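Long-range contact in carbonic anhydrase (Coccomyxa sp. PA, PDB 3UCJ), which probably catalyses the reversible hydration of carbon dioxide to hydrogencarbonate and a proton, using one zinc ion per subunit: residues Asn73-Glu87 and Asn157-Val171. Residues are numbered along the deposited sequence; the frame is centred on the assembly and turned at random.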
loop_
_atom_site.group_PDB
_atom_site.type_symbol
_atom_site.label_atom_id
_atom_site.label_comp_id
_atom_site.label_asym_id
_atom_site.label_seq_id
_atom_site.Cartn_x
_atom_site.Cartn_y
_atom_site.Cartn_z
ATOM N N ASN A 73 8.868 0.239 -13.539
ATOM C CA ASN A 73 7.908 1.033 -14.230
ATOM C C ASN A 73 6.496 0.471 -14.189
ATOM O O ASN A 73 5.782 0.352 -15.169
ATOM C CB ASN A 73 8.379 1.468 -15.668
ATOM C CG ASN A 73 8.745 0.313 -16.611
ATOM O OD1 ASN A 73 9.944 -0.020 -16.771
ATOM N ND2 ASN A 73 7.767 -0.206 -17.315
ATOM N N LEU A 74 6.079 0.144 -12.980
ATOM C CA LEU A 74 4.836 -0.555 -12.798
ATOM C C LEU A 74 3.717 0.462 -12.414
ATOM O O LEU A 74 3.975 1.407 -11.716
ATOM C CB LEU A 74 4.976 -1.456 -11.575
ATOM C CG LEU A 74 6.065 -2.557 -11.786
ATOM C CD1 LEU A 74 5.916 -3.458 -10.581
ATOM C CD2 LEU A 74 5.756 -3.473 -12.992
ATOM N N VAL A 75 2.512 0.139 -12.806
ATOM C CA VAL A 75 1.334 1.000 -12.527
ATOM C C VAL A 75 0.248 0.115 -11.967
ATOM O O VAL A 75 -0.279 -0.798 -12.658
ATOM C CB VAL A 75 0.844 1.624 -13.880
ATOM C CG1 VAL A 75 -0.489 2.472 -13.678
ATOM C CG2 VAL A 75 1.941 2.422 -14.490
ATOM N N SER A 76 -0.172 0.365 -10.707
ATOM C CA SER A 76 -1.254 -0.364 -10.191
ATOM C C SER A 76 -2.245 0.640 -9.566
ATOM O O SER A 76 -1.803 1.585 -8.914
ATOM C CB SER A 76 -0.731 -1.204 -8.971
ATOM O OG SER A 76 -1.847 -1.777 -8.288
ATOM N N ASN A 77 -3.549 0.322 -9.668
ATOM C CA ASN A 77 -4.622 1.154 -9.047
ATOM C C ASN A 77 -4.487 1.160 -7.548
ATOM O O ASN A 77 -4.918 2.138 -6.864
ATOM C CB ASN A 77 -5.962 0.523 -9.334
ATOM C CG ASN A 77 -6.419 0.665 -10.830
ATOM O OD1 ASN A 77 -5.885 1.463 -11.614
ATOM N ND2 ASN A 77 -7.404 -0.137 -11.171
ATOM N N LYS A 78 -3.772 0.127 -7.037
ATOM C CA LYS A 78 -3.619 0.059 -5.581
ATOM C C LYS A 78 -2.327 0.590 -5.074
ATOM O O LYS A 78 -2.019 0.394 -3.896
ATOM C CB LYS A 78 -3.900 -1.374 -5.148
ATOM C CG LYS A 78 -5.392 -1.701 -5.380
ATOM C CD LYS A 78 -5.815 -3.170 -5.249
ATOM C CE LYS A 78 -5.697 -3.683 -3.731
ATOM N NZ LYS A 78 -6.529 -4.962 -3.505
ATOM N N ASP A 79 -1.552 1.289 -5.897
ATOM C CA ASP A 79 -0.347 1.929 -5.449
ATOM C C ASP A 79 -0.592 3.426 -5.424
ATOM O O ASP A 79 -0.574 4.035 -6.534
ATOM C CB ASP A 79 0.791 1.710 -6.497
ATOM C CG ASP A 79 2.023 2.587 -6.210
ATOM O OD1 ASP A 79 2.225 2.981 -5.035
ATOM O OD2 ASP A 79 2.876 2.730 -7.130
ATOM N N LEU A 80 -0.806 3.934 -4.188
ATOM C CA LEU A 80 -1.043 5.378 -3.973
ATOM C C LEU A 80 0.092 6.275 -4.419
ATOM O O LEU A 80 -0.111 7.457 -4.690
ATOM C CB LEU A 80 -1.483 5.684 -2.540
ATOM C CG LEU A 80 -2.754 4.944 -2.130
ATOM C CD1 LEU A 80 -3.041 5.311 -0.584
ATOM C CD2 LEU A 80 -3.961 5.364 -3.087
ATOM N N ASN A 81 1.337 5.779 -4.458
ATOM C CA ASN A 81 2.446 6.552 -4.921
ATOM C C ASN A 81 2.305 6.859 -6.440
ATOM O O ASN A 81 2.246 8.037 -6.896
ATOM C CB ASN A 81 3.770 5.694 -4.651
ATOM C CG ASN A 81 5.041 6.403 -4.988
ATOM O OD1 ASN A 81 5.180 7.048 -6.045
ATOM N ND2 ASN A 81 6.122 6.117 -4.160
ATOM N N CYS A 82 2.308 5.809 -7.270
ATOM C CA CYS A 82 2.080 6.079 -8.707
ATOM C C CYS A 82 0.688 6.730 -8.980
ATOM O O CYS A 82 0.581 7.708 -9.826
ATOM C CB CYS A 82 2.086 4.739 -9.468
ATOM S SG CYS A 82 2.027 4.977 -11.299
ATOM N N MET A 83 -0.333 6.280 -8.282
ATOM C CA MET A 83 -1.712 6.837 -8.547
ATOM C C MET A 83 -1.812 8.341 -8.213
ATOM O O MET A 83 -2.532 9.092 -8.962
ATOM C CB MET A 83 -2.773 6.049 -7.825
ATOM C CG MET A 83 -2.974 4.623 -8.443
ATOM S SD MET A 83 -3.764 4.813 -10.087
ATOM C CE MET A 83 -2.479 4.193 -11.150
ATOM N N SER A 84 -1.087 8.837 -7.200
ATOM C CA SER A 84 -1.045 10.295 -6.862
ATOM C C SER A 84 -0.376 11.133 -7.955
ATOM O O SER A 84 -0.841 12.205 -8.323
ATOM C CB SER A 84 -0.285 10.507 -5.522
ATOM O OG SER A 84 -1.252 10.135 -4.611
ATOM N N CYS A 85 0.676 10.616 -8.567
ATOM C CA CYS A 85 1.315 11.282 -9.679
ATOM C C CYS A 85 0.355 11.320 -10.862
ATOM O O CYS A 85 0.265 12.399 -11.561
ATOM C CB CYS A 85 2.536 10.490 -10.175
ATOM S SG CYS A 85 3.963 10.604 -9.034
ATOM N N LEU A 86 -0.329 10.214 -11.111
ATOM C CA LEU A 86 -1.349 10.175 -12.178
ATOM C C LEU A 86 -2.481 11.178 -11.875
ATOM O O LEU A 86 -2.896 11.970 -12.773
ATOM C CB LEU A 86 -1.933 8.763 -12.327
ATOM C CG LEU A 86 -2.697 8.277 -13.544
ATOM C CD1 LEU A 86 -1.960 8.633 -14.911
ATOM C CD2 LEU A 86 -2.927 6.761 -13.356
ATOM N N GLU A 87 -3.036 11.123 -10.689
ATOM C CA GLU A 87 -4.223 11.963 -10.362
ATOM C C GLU A 87 -3.836 13.466 -10.392
ATOM O O GLU A 87 -4.537 14.286 -11.065
ATOM C CB GLU A 87 -4.734 11.670 -8.956
ATOM C CG GLU A 87 -5.980 12.476 -8.626
ATOM C CD GLU A 87 -6.512 12.154 -7.219
ATOM O OE1 GLU A 87 -5.971 12.765 -6.304
ATOM O OE2 GLU A 87 -7.499 11.416 -7.034
ATOM N N ASN A 157 5.774 -6.119 -20.520
ATOM C CA ASN A 157 5.536 -5.312 -19.313
ATOM C C ASN A 157 5.080 -3.897 -19.748
ATOM O O ASN A 157 4.038 -3.362 -19.247
ATOM C CB ASN A 157 6.760 -5.269 -18.437
ATOM C CG ASN A 157 6.452 -4.562 -17.082
ATOM O OD1 ASN A 157 5.460 -4.897 -16.418
ATOM N ND2 ASN A 157 7.243 -3.564 -16.763
ATOM N N VAL A 158 5.802 -3.290 -20.690
ATOM C CA VAL A 158 5.296 -1.991 -21.241
ATOM C C VAL A 158 3.824 -2.097 -21.656
ATOM O O VAL A 158 2.965 -1.238 -21.295
ATOM C CB VAL A 158 6.176 -1.453 -22.423
ATOM C CG1 VAL A 158 5.530 -0.157 -23.025
ATOM C CG2 VAL A 158 7.589 -1.157 -21.918
ATOM N N GLU A 159 3.489 -3.091 -22.503
ATOM C CA GLU A 159 2.114 -3.184 -22.935
ATOM C C GLU A 159 1.139 -3.292 -21.792
ATOM O O GLU A 159 0.043 -2.709 -21.838
ATOM C CB GLU A 159 1.873 -4.370 -23.943
ATOM C CG GLU A 159 0.387 -4.259 -24.401
ATOM C CD GLU A 159 -0.048 -5.140 -25.582
ATOM O OE1 GLU A 159 0.818 -5.905 -26.105
ATOM O OE2 GLU A 159 -1.271 -5.084 -25.899
ATOM N N ALA A 160 1.460 -4.103 -20.772
ATOM C CA ALA A 160 0.527 -4.277 -19.678
ATOM C C ALA A 160 0.400 -2.951 -18.910
ATOM O O ALA A 160 -0.695 -2.652 -18.437
ATOM C CB ALA A 160 1.103 -5.340 -18.710
ATOM N N GLN A 161 1.507 -2.203 -18.769
ATOM C CA GLN A 161 1.460 -0.991 -17.934
ATOM C C GLN A 161 0.723 0.086 -18.732
ATOM O O GLN A 161 -0.022 0.886 -18.151
ATOM C CB GLN A 161 2.843 -0.518 -17.429
ATOM C CG GLN A 161 3.594 -1.616 -16.624
ATOM C CD GLN A 161 2.716 -2.349 -15.558
ATOM O OE1 GLN A 161 1.871 -1.711 -14.878
ATOM N NE2 GLN A 161 2.903 -3.735 -15.425
ATOM N N VAL A 162 0.825 0.040 -20.052
ATOM C CA VAL A 162 -0.035 0.948 -20.860
ATOM C C VAL A 162 -1.466 0.643 -20.660
ATOM O O VAL A 162 -2.314 1.588 -20.458
ATOM C CB VAL A 162 0.343 0.909 -22.388
ATOM C CG1 VAL A 162 -0.787 1.547 -23.250
ATOM C CG2 VAL A 162 1.659 1.588 -22.555
ATOM N N PHE A 163 -1.826 -0.650 -20.660
ATOM C CA PHE A 163 -3.225 -0.998 -20.390
ATOM C C PHE A 163 -3.658 -0.523 -18.992
ATOM O O PHE A 163 -4.787 0.041 -18.782
ATOM C CB PHE A 163 -3.415 -2.568 -20.487
ATOM C CG PHE A 163 -4.837 -3.011 -20.273
ATOM C CD1 PHE A 163 -5.642 -3.277 -21.397
ATOM C CD2 PHE A 163 -5.362 -3.241 -18.994
ATOM C CE1 PHE A 163 -6.948 -3.716 -21.268
ATOM C CE2 PHE A 163 -6.745 -3.683 -18.816
ATOM C CZ PHE A 163 -7.544 -3.902 -19.973
ATOM N N ASN A 164 -2.765 -0.725 -18.017
ATOM C CA ASN A 164 -3.149 -0.297 -16.653
ATOM C C ASN A 164 -3.394 1.233 -16.571
ATOM O O ASN A 164 -4.301 1.665 -15.878
ATOM C CB ASN A 164 -2.040 -0.693 -15.646
ATOM C CG ASN A 164 -2.072 -2.218 -15.399
ATOM O OD1 ASN A 164 -3.090 -2.830 -15.686
ATOM N ND2 ASN A 164 -0.936 -2.834 -15.040
ATOM N N VAL A 165 -2.575 2.001 -17.267
ATOM C CA VAL A 165 -2.746 3.478 -17.257
ATOM C C VAL A 165 -4.127 3.751 -17.958
ATOM O O VAL A 165 -4.988 4.490 -17.410
ATOM C CB VAL A 165 -1.603 4.163 -17.975
ATOM C CG1 VAL A 165 -1.932 5.707 -18.350
ATOM C CG2 VAL A 165 -0.266 4.119 -17.150
ATOM N N CYS A 166 -4.377 3.157 -19.133
ATOM C CA CYS A 166 -5.660 3.362 -19.789
ATOM C C CYS A 166 -6.885 2.935 -18.985
ATOM O O CYS A 166 -7.953 3.608 -19.032
ATOM C CB CYS A 166 -5.733 2.697 -21.187
ATOM S SG CYS A 166 -4.494 3.352 -22.285
ATOM N N ALA A 167 -6.772 1.850 -18.215
ATOM C CA ALA A 167 -7.851 1.349 -17.391
ATOM C C ALA A 167 -7.955 2.007 -16.006
ATOM O O ALA A 167 -8.878 1.694 -15.245
ATOM C CB ALA A 167 -7.624 -0.174 -17.154
ATOM N N SER A 168 -7.053 2.899 -15.703
ATOM C CA SER A 168 -7.040 3.509 -14.405
ATOM C C SER A 168 -8.263 4.366 -14.197
ATOM O O SER A 168 -8.758 4.969 -15.175
ATOM C CB SER A 168 -5.834 4.351 -14.153
ATOM O OG SER A 168 -5.686 5.539 -15.011
ATOM N N PRO A 169 -8.731 4.454 -12.945
ATOM C CA PRO A 169 -9.933 5.290 -12.737
ATOM C C PRO A 169 -9.678 6.715 -13.148
ATOM O O PRO A 169 -10.621 7.373 -13.634
ATOM C CB PRO A 169 -10.205 5.171 -11.215
ATOM C CG PRO A 169 -9.638 3.782 -10.853
ATOM C CD PRO A 169 -8.380 3.685 -11.736
ATOM N N ILE A 170 -8.472 7.205 -12.991
ATOM C CA ILE A 170 -8.097 8.574 -13.262
ATOM C C ILE A 170 -8.236 8.802 -14.779
ATOM O O ILE A 170 -8.856 9.777 -15.185
ATOM C CB ILE A 170 -6.607 8.870 -12.880
ATOM C CG1 ILE A 170 -6.314 8.689 -11.330
ATOM C CG2 ILE A 170 -6.174 10.259 -13.432
ATOM C CD1 ILE A 170 -7.363 9.156 -10.430
ATOM N N VAL A 171 -7.590 7.947 -15.588
ATOM C CA VAL A 171 -7.632 8.142 -17.073
ATOM C C VAL A 171 -9.037 7.937 -17.629
ATOM O O VAL A 171 -9.460 8.683 -18.583
ATOM C CB VAL A 171 -6.588 7.252 -17.768
ATOM C CG1 VAL A 171 -6.809 7.244 -19.278
ATOM C CG2 VAL A 171 -5.240 7.734 -17.462
HETATM O O HOH W 1 9.031 -2.711 -19.002
HETATM O O HOH W 2 -9.100 -0.869 -13.949
HETATM O O HOH W 3 -5.198 0.158 -13.859
#
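Val75 and Gln161 join the loop after strand 65-70 to helix 146-167, both packed on the central sheet of the beta-class carbonic anhydrase fold. A direct hydrogen bond crosses from Val75 N to Gln161 OE1 (2.9 Å). In Gln161 the bend at chi2 (-46°) lays the amide between Asn157 and Asn164. There Asn164 ND2 reaches the same OE1 from the opposite face of the amide, while NE2 donates to Asn157 OD1, so three bonds fix the rotation of the group. A leucine in its place would probably leave the buried Val75 N without its acceptor and the amides of Asn157 and Asn164 freer to turn. Apolar packing continues on the sheet side, where Val75 CG1 meets Val165 CG2 at 3.8 Å above Ile45. Farther along, Leu86 and Ile170 lie alongside, pointing in opposite directions, with Leu86 CG 4.0 Å from Ile170 CG2, and Ile170 CD1 lies on Glu87 CB; the Glu87 carboxylate itself bonds to Thr123 and Val122 of the second subunit. Waters add two bridges: one accepts from Asn73 ND2, near the zinc site, and Asn157 ND2; another, beside Asn77, whose ND2 hydrogen-bonds to Ser128 of the third subunit, donates to Asn77 OD1 and Asn164 O, each at 2.7 Å.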